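PDB 2R00: aspartate-semialdehyde dehydrogenase from Vibrio cholerae, which catalyses the NADPH-dependent reductive dephosphorylation of L-aspartyl-4-phosphate to L-aspartate-semialdehyde, a step shared by lysine and methionine biosynthesis. Local coordinates for residues A324-I327 against A328-L331; W218-Q221 against K222-D226; V92-T96 against S97-Y101; A254-D257 against A258-M262. All coordinates share one frame; numbering follows the deposited sequence.

Contact 1: A324-I327 against A328-L331; sequences AVQI and AELL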
# COMPACT_ATOMS: atom_id res chain seq x y z
N ALA A 324 20.27 4.56 -16.23
CA ALA A 324 20.70 4.88 -17.59
C ALA A 324 22.21 5.08 -17.70
O ALA A 324 22.84 4.57 -18.63
CB ALA A 324 19.98 6.14 -18.08
N VAL A 325 22.79 5.82 -16.76
CA VAL A 325 24.24 6.03 -16.75
C VAL A 325 25.00 4.72 -16.44
O VAL A 325 26.01 4.43 -17.08
CB VAL A 325 24.65 7.20 -15.82
CG1 VAL A 325 26.16 7.43 -15.83
CG2 VAL A 325 23.92 8.48 -16.23
N GLN A 326 24.49 3.93 -15.49
CA GLN A 326 25.07 2.61 -15.19
C GLN A 326 25.10 1.68 -16.40
O GLN A 326 26.05 0.90 -16.58
CB GLN A 326 24.30 1.92 -14.08
CG GLN A 326 24.54 2.47 -12.68
CD GLN A 326 23.65 1.80 -11.66
OE1 GLN A 326 22.44 2.03 -11.62
NE2 GLN A 326 24.24 0.95 -10.82
N ILE A 327 24.04 1.74 -17.21
CA ILE A 327 24.00 1.02 -18.48
C ILE A 327 25.16 1.48 -19.36
O ILE A 327 25.90 0.65 -19.88
CB ILE A 327 22.65 1.23 -19.23
CG1 ILE A 327 21.49 0.59 -18.44
CG2 ILE A 327 22.73 0.64 -20.64
CD1 ILE A 327 20.09 1.01 -18.89
N ALA A 328 25.32 2.80 -19.51
CA ALA A 328 26.37 3.40 -20.34
C ALA A 328 27.78 3.04 -19.86
O ALA A 328 28.70 2.86 -20.67
CB ALA A 328 26.23 4.92 -20.38
N GLU A 329 27.94 2.96 -18.54
CA GLU A 329 29.21 2.61 -17.93
C GLU A 329 29.60 1.21 -18.35
O GLU A 329 30.73 0.99 -18.77
CB GLU A 329 29.11 2.71 -16.41
CG GLU A 329 29.10 4.14 -15.90
CD GLU A 329 28.76 4.25 -14.43
OE1 GLU A 329 28.78 5.37 -13.90
OE2 GLU A 329 28.43 3.21 -13.80
N LEU A 330 28.66 0.26 -18.26
CA LEU A 330 28.92 -1.13 -18.62
C LEU A 330 29.10 -1.31 -20.13
O LEU A 330 29.94 -2.10 -20.58
CB LEU A 330 27.80 -2.02 -18.10
CG LEU A 330 28.01 -2.81 -16.81
CD1 LEU A 330 28.89 -2.10 -15.79
CD2 LEU A 330 26.65 -3.16 -16.19
N LEU A 331 28.32 -0.55 -20.89
CA LEU A 331 28.40 -0.57 -22.34
C LEU A 331 29.81 -0.19 -22.79
O LEU A 331 30.46 -0.91 -23.55
CB LEU A 331 27.36 0.39 -22.93
CG LEU A 331 27.29 0.57 -24.44
CD1 LEU A 331 26.95 -0.74 -25.12
CD2 LEU A 331 26.28 1.64 -24.79
O HOH W 1 27.53 0.39 -14.13
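V325 and E329 sit one turn apart on the long C-terminal alpha helix 316-335, where the contact is regular i to i+4 helical bonding with side chains spread to two sides. Four backbone bonds run through it. E329 N to V325 O is the shortest, at 2.8 Å. L331 N to I327 O follows at 2.9 Å. A328 N with A324 O and L330 N with Q326 O are longer, both 3.2 Å.

Among the side chains, E329 does most of the touching. Its CG lies beside the backbone N and opposite the carbonyl carbon (chi1 -74°), which turns the chain back toward V325 O, 3.3 Å from CG. The chain is extended from there, and its end spans two neighbours: OE1 is 3.9 Å from V325 CG1, and OE2 is 3.7 Å from Q326 CA. Carboxylate and Q326 amide are turned 78° against each other. OE2 also forms a salt bridge with R26, and the Q326 amide nitrogen bonds to E111.

The apolar side is buried. A324, I327 and A328 pack on I93 of strand 91-94, while V325 faces helix 14-25, so this helix lies against the nucleotide-binding domain. One water joins the polar side, donating to both Q326 O at 2.9 Å and E329 OE2 at 3.0 Å.

Contact 2: W218-Q221 against K222-D226; sequences WETQ and KIFND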
# COMPACT_ATOMS: atom_id res chain seq x y z
N TRP A 218 5.11 -7.18 -17.80
CA TRP A 218 5.92 -7.48 -18.97
C TRP A 218 7.37 -7.04 -18.79
O TRP A 218 8.30 -7.77 -19.17
CB TRP A 218 5.31 -6.86 -20.23
CG TRP A 218 3.92 -7.39 -20.53
CD1 TRP A 218 3.46 -8.67 -20.31
CD2 TRP A 218 2.84 -6.67 -21.15
NE1 TRP A 218 2.14 -8.77 -20.72
CE2 TRP A 218 1.75 -7.57 -21.25
CE3 TRP A 218 2.69 -5.36 -21.62
CZ2 TRP A 218 0.52 -7.20 -21.80
CZ3 TRP A 218 1.45 -4.99 -22.17
CH2 TRP A 218 0.39 -5.90 -22.24
N GLU A 219 7.57 -5.87 -18.19
CA GLU A 219 8.92 -5.42 -17.82
C GLU A 219 9.61 -6.38 -16.84
O GLU A 219 10.77 -6.73 -17.03
CB GLU A 219 8.91 -3.99 -17.27
CG GLU A 219 8.54 -2.93 -18.31
CD GLU A 219 8.70 -1.49 -17.81
OE1 GLU A 219 9.64 -1.23 -17.04
OE2 GLU A 219 7.90 -0.62 -18.22
N THR A 220 8.89 -6.80 -15.80
CA THR A 220 9.43 -7.68 -14.76
C THR A 220 9.86 -9.05 -15.30
O THR A 220 10.96 -9.54 -15.00
CB THR A 220 8.41 -7.84 -13.60
OG1 THR A 220 8.22 -6.56 -12.99
CG2 THR A 220 8.89 -8.83 -12.56
N GLN A 221 8.99 -9.65 -16.11
CA GLN A 221 9.26 -10.94 -16.75
C GLN A 221 10.42 -10.88 -17.74
O GLN A 221 11.20 -11.84 -17.84
CB GLN A 221 8.00 -11.45 -17.45
CG GLN A 221 6.90 -11.89 -16.48
CD GLN A 221 5.63 -12.32 -17.20
OE1 GLN A 221 5.38 -11.95 -18.35
NE2 GLN A 221 4.80 -13.09 -16.50
N LYS A 222 10.51 -9.78 -18.49
CA LYS A 222 11.62 -9.54 -19.42
C LYS A 222 12.96 -9.42 -18.70
O LYS A 222 13.93 -10.08 -19.08
CB LYS A 222 11.37 -8.28 -20.26
CG LYS A 222 12.41 -8.02 -21.35
CD LYS A 222 11.91 -7.00 -22.37
CE LYS A 222 12.85 -6.87 -23.58
NZ LYS A 222 12.23 -6.02 -24.67
N ILE A 223 13.02 -8.58 -17.68
CA ILE A 223 14.28 -8.34 -16.96
C ILE A 223 14.78 -9.62 -16.28
O ILE A 223 15.96 -9.95 -16.39
CB ILE A 223 14.18 -7.14 -16.00
CG1 ILE A 223 13.98 -5.85 -16.81
CG2 ILE A 223 15.44 -7.01 -15.13
CD1 ILE A 223 13.35 -4.68 -16.03
N PHE A 224 13.88 -10.34 -15.61
CA PHE A 224 14.22 -11.64 -15.02
C PHE A 224 14.47 -12.70 -16.09
O PHE A 224 15.02 -13.77 -15.80
CB PHE A 224 13.10 -12.14 -14.09
CG PHE A 224 13.16 -11.58 -12.67
CD1 PHE A 224 14.36 -11.53 -11.96
CD2 PHE A 224 11.99 -11.17 -12.03
CE1 PHE A 224 14.40 -11.04 -10.64
CE2 PHE A 224 12.03 -10.68 -10.70
CZ PHE A 224 13.24 -10.62 -10.01
N ASN A 225 14.03 -12.41 -17.32
CA ASN A 225 14.04 -13.36 -18.42
C ASN A 225 13.36 -14.68 -18.04
O ASN A 225 13.88 -15.77 -18.28
CB ASN A 225 15.47 -13.60 -18.95
CG ASN A 225 15.48 -14.29 -20.29
OD1 ASN A 225 14.57 -14.12 -21.12
ND2 ASN A 225 16.51 -15.10 -20.52
N ASP A 226 12.18 -14.56 -17.43
CA ASP A 226 11.52 -15.71 -16.84
C ASP A 226 10.01 -15.58 -16.99
O ASP A 226 9.34 -14.99 -16.13
CB ASP A 226 11.96 -15.84 -15.37
CG ASP A 226 11.40 -17.08 -14.68
OD1 ASP A 226 11.83 -17.35 -13.53
OD2 ASP A 226 10.52 -17.76 -15.25
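W218 O, E219 O and T220 O accept from K222 N, I223 N and F224 N in the last turns of helix 211-223, and the helix closes in a Schellman motif with N225, at positive phi (52°), as its C-prime residue. The closing bonds are D226 N to Q221 O and N225 N to K222 O, both 2.9 Å.

T220 and F224 lie side by side and point the same way. The T220 methyl, CG2, touches the ring at CD2 (3.9 Å). With chi1 -64°, CG2 lies opposite the backbone N and reaches the ring, while OG1 bonds back to M216 O. F224 CD2 also comes within 3.5 Å of T220 O, obliquely to the ring. I223 folds over the preceding turn, and its CD1 is 3.4 Å from E219 O. I223 and F224 both pack on helix 131-147, where the F224 ring stacks with Y144. Q221 lays CB and CG beside D226 O, each 4.0 Å away; the polar ends of these two residues turn to I229 O and S228 OG.

E219 and K222 reach across to neighbouring loops. E219 OE1 accepts from N130 N. K222 is extended throughout (chi1 -175°), and NZ bonds to the carbonyl oxygens of R100, D102 and I105. These three bonds tie the loop after strand 91-94 to the end of this helix. Three carbonyls around one ammonium would probably also stabilise its positive charge.

Contact 3: V92-T96 against S97-Y101; sequences VIDNT and SHFRY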
# COMPACT_ATOMS: atom_id res chain seq x y z
N VAL A 92 21.77 4.16 -28.41
CA VAL A 92 20.78 4.96 -27.70
C VAL A 92 20.34 4.22 -26.44
O VAL A 92 19.96 3.06 -26.49
CB VAL A 92 19.55 5.27 -28.59
CG1 VAL A 92 18.51 6.11 -27.84
CG2 VAL A 92 19.97 5.96 -29.88
N ILE A 93 20.44 4.90 -25.30
CA ILE A 93 19.87 4.40 -24.06
C ILE A 93 18.59 5.21 -23.83
O ILE A 93 18.65 6.42 -23.66
CB ILE A 93 20.88 4.48 -22.87
CG1 ILE A 93 22.07 3.53 -23.13
CG2 ILE A 93 20.18 4.15 -21.55
CD1 ILE A 93 23.40 3.98 -22.53
N ASP A 94 17.45 4.52 -23.89
CA ASP A 94 16.16 5.19 -24.02
C ASP A 94 15.35 5.17 -22.75
O ASP A 94 14.86 4.13 -22.33
CB ASP A 94 15.33 4.58 -25.15
CG ASP A 94 14.15 5.45 -25.52
OD1 ASP A 94 14.37 6.67 -25.69
OD2 ASP A 94 13.02 4.93 -25.62
N ASN A 95 15.17 6.35 -22.16
CA ASN A 95 14.35 6.46 -20.96
C ASN A 95 12.92 6.85 -21.29
O ASN A 95 12.43 7.90 -20.84
CB ASN A 95 14.98 7.42 -19.95
CG ASN A 95 14.22 7.48 -18.64
OD1 ASN A 95 14.02 6.46 -17.98
ND2 ASN A 95 13.75 8.66 -18.29
N THR A 96 12.27 6.02 -22.11
CA THR A 96 10.82 6.12 -22.35
C THR A 96 10.23 4.72 -22.34
O THR A 96 10.96 3.72 -22.28
CB THR A 96 10.46 6.85 -23.70
OG1 THR A 96 10.61 5.94 -24.80
CG2 THR A 96 11.36 8.05 -23.94
N SER A 97 8.91 4.63 -22.43
CA SER A 97 8.26 3.32 -22.58
C SER A 97 8.36 2.78 -24.01
O SER A 97 8.11 1.60 -24.24
CB SER A 97 6.79 3.39 -22.17
OG SER A 97 6.13 4.35 -22.97
N HIS A 98 8.74 3.63 -24.97
CA HIS A 98 8.57 3.24 -26.38
C HIS A 98 9.20 1.90 -26.79
O HIS A 98 8.51 1.07 -27.39
CB HIS A 98 8.96 4.35 -27.39
CG HIS A 98 8.66 3.96 -28.81
ND1 HIS A 98 7.37 3.92 -29.30
CD2 HIS A 98 9.46 3.56 -29.81
CE1 HIS A 98 7.40 3.48 -30.55
NE2 HIS A 98 8.66 3.27 -30.89
N PHE A 99 10.47 1.68 -26.45
CA PHE A 99 11.18 0.45 -26.89
C PHE A 99 11.29 -0.66 -25.86
O PHE A 99 11.93 -1.69 -26.12
CB PHE A 99 12.59 0.78 -27.39
CG PHE A 99 12.62 1.64 -28.60
CD1 PHE A 99 12.35 1.12 -29.85
CD2 PHE A 99 12.95 2.99 -28.49
CE1 PHE A 99 12.38 1.93 -30.99
CE2 PHE A 99 12.99 3.81 -29.62
CZ PHE A 99 12.70 3.28 -30.87
N ARG A 100 10.67 -0.48 -24.70
CA ARG A 100 10.84 -1.45 -23.59
C ARG A 100 10.33 -2.85 -23.92
O ARG A 100 10.82 -3.82 -23.36
CB ARG A 100 10.14 -0.96 -22.31
CG ARG A 100 10.69 0.34 -21.73
CD ARG A 100 10.03 0.67 -20.40
NE ARG A 100 10.53 1.95 -19.91
CZ ARG A 100 9.80 2.85 -19.25
NH1 ARG A 100 8.52 2.61 -19.00
NH2 ARG A 100 10.36 3.98 -18.86
N TYR A 101 9.34 -2.96 -24.81
CA TYR A 101 8.62 -4.24 -25.04
C TYR A 101 9.01 -4.88 -26.37
O TYR A 101 8.52 -5.96 -26.70
CB TYR A 101 7.07 -4.04 -24.89
CG TYR A 101 6.79 -3.16 -23.69
CD1 TYR A 101 6.58 -1.79 -23.84
CD2 TYR A 101 6.82 -3.69 -22.40
CE1 TYR A 101 6.38 -0.97 -22.73
CE2 TYR A 101 6.62 -2.87 -21.28
CZ TYR A 101 6.41 -1.52 -21.46
OH TYR A 101 6.23 -0.71 -20.36
O HOH W 2 12.27 2.66 -24.53
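D94 OD2 meets the F99 ring at its edge, near the ring plane, 3.5 Å from CD2. Carboxylate and ring are inclined by 71°. One face of the F99 ring carries the H98 imidazole, which comes edge-on, with CD2 3.3 Å above the ring plane and over its centre. The R100 guanidinium lies flat against the chain: T96 C and S97 CA are over one face, toward its rim. T96 O is over a face too, 3.0 Å from R100 NE, but the angle is too poor for a hydrogen bond. NE bonds instead to N128 O.

T96 OG1 is the polar hub. It sits between the backbone N and the carbonyl carbon (chi1 80°), where it donates to D94 OD2 at 2.7 Å, on the syn side and 30° out of the carboxylate plane. It also accepts from H98 N at 3.0 Å. A water adds a second link, donating to D94 OD2 (2.6 Å) and T96 O and accepting from F99 N. These bonds hold the type I turn S97-R100 against the strand end. The turn carries R100, a predicted phosphate-binding residue, and probably helps set its position.

D94 ends strand 91-94 of the parallel part of the Rossmann-type sheet, between strands 68-71 and 125-127. Its OD1 reaches S78 on helix 75-87, the helix on which T96, H98 and F99 also pack.

Contact 4: A254-D257 against A258-M262; sequences APID and AEQVM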
# COMPACT_ATOMS: atom_id res chain seq x y z
N ALA A 254 11.58 -21.57 -2.30
CA ALA A 254 12.06 -22.19 -1.06
C ALA A 254 11.87 -21.21 0.10
O ALA A 254 11.93 -19.99 -0.11
CB ALA A 254 13.52 -22.57 -1.19
N PRO A 255 11.66 -21.74 1.32
CA PRO A 255 11.47 -20.86 2.48
C PRO A 255 12.73 -20.04 2.73
O PRO A 255 13.83 -20.54 2.50
CB PRO A 255 11.26 -21.83 3.65
CG PRO A 255 10.94 -23.14 3.04
CD PRO A 255 11.58 -23.16 1.70
N ILE A 256 12.55 -18.81 3.19
CA ILE A 256 13.68 -17.96 3.58
C ILE A 256 13.27 -17.01 4.71
O ILE A 256 12.21 -16.38 4.66
CB ILE A 256 14.28 -17.18 2.38
CG1 ILE A 256 15.61 -16.53 2.78
CG2 ILE A 256 13.28 -16.16 1.80
CD1 ILE A 256 16.39 -15.96 1.62
N ASP A 257 14.12 -16.91 5.73
CA ASP A 257 13.80 -16.12 6.91
C ASP A 257 14.02 -14.64 6.63
O ASP A 257 14.98 -14.27 5.94
CB ASP A 257 14.66 -16.56 8.11
CG ASP A 257 13.99 -16.25 9.44
OD1 ASP A 257 13.87 -15.05 9.79
OD2 ASP A 257 13.60 -17.21 10.14
N ALA A 258 13.13 -13.80 7.16
CA ALA A 258 13.24 -12.35 7.05
C ALA A 258 14.63 -11.86 7.44
O ALA A 258 15.18 -10.96 6.80
CB ALA A 258 12.19 -11.68 7.90
N GLU A 259 15.20 -12.46 8.48
CA GLU A 259 16.53 -12.09 8.97
C GLU A 259 17.59 -12.35 7.92
O GLU A 259 18.53 -11.57 7.80
CB GLU A 259 16.87 -12.86 10.25
CG GLU A 259 16.00 -12.51 11.45
CD GLU A 259 16.24 -11.10 11.97
OE1 GLU A 259 17.33 -10.52 11.72
OE2 GLU A 259 15.33 -10.56 12.64
N GLN A 260 17.44 -13.44 7.18
CA GLN A 260 18.39 -13.79 6.12
C GLN A 260 18.31 -12.76 5.00
O GLN A 260 19.33 -12.17 4.61
CB GLN A 260 18.16 -15.21 5.60
CG GLN A 260 18.32 -16.29 6.69
CD GLN A 260 17.84 -17.67 6.25
OE1 GLN A 260 16.67 -17.87 5.87
NE2 GLN A 260 18.74 -18.65 6.33
N VAL A 261 17.10 -12.50 4.50
CA VAL A 261 16.97 -11.50 3.43
C VAL A 261 17.41 -10.09 3.86
O VAL A 261 17.98 -9.36 3.05
CB VAL A 261 15.60 -11.58 2.64
CG1 VAL A 261 14.70 -12.67 3.18
CG2 VAL A 261 14.90 -10.23 2.53
N MET A 262 17.21 -9.72 5.13
CA MET A 262 17.74 -8.44 5.61
C MET A 262 19.26 -8.38 5.55
O MET A 262 19.83 -7.35 5.18
CB MET A 262 17.23 -8.10 7.02
CG MET A 262 15.81 -7.56 7.04
SD MET A 262 15.32 -6.79 8.59
CE MET A 262 15.01 -8.24 9.60
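D257 and Q260 form a capping box at the start of helix 258-267, with D257 as the N-cap. Q260 closes the box on D257 N: its OE1 accepts from that nitrogen at 2.7 Å, with the donor in the plane of the amide carbonyl. The D257 carboxylate caps the amide one residue earlier than Q260. Its OD1 accepts from E259 N at 3.2 Å, using its anti lone pair, and the bond is nearly straight (169°). D257 reaches this nitrogen because its CG lies roughly anti to its own N (chi1 -155°).

The helix then takes up its own bonding: V261 N to D257 O is 3.1 Å, and Q260 N makes a weak bond to the same oxygen. Next to the box, I256 and V261 form a small apolar contact, CG1 to CG1 at 4.0 Å, though the modelled rotation of V261 is doubtful. Both residues pack on I307 and helix 131-147. N299 spans the cap, donating to I256 O and accepting from A258 N.

With E259 N bound by D257 and A258 N by N299, the first amides of the helix are met by oxygens, and the carboxylate of D257 probably interacts well with the positive end of the helix dipole.

How the contacts relate
Contacts 1 and 3 are largely buried; contacts 2 and 4 are partly so. Contact 1 rests on contact 3: I93 CD1 packs 3.7 Å from A328 CB, joining the C-terminal helix to the sheet of the nucleotide-binding domain. Contact 2 meets the other end of contact 3 by polar atoms, among them a weak hydrogen bond of E219 OE2 with Y101 OH. R100 lies in the nucleotide-binding domain next to a helix of the dimerisation domain. Contact 4 stands apart, about 26 Å from contact 3 at the nearest atoms. Contacts 2 and 4 show opposite helix ends, a Schellman motif and a capping box. Contact 1 lies mid-helix, and contact 3 is a turn held by a threonine and water.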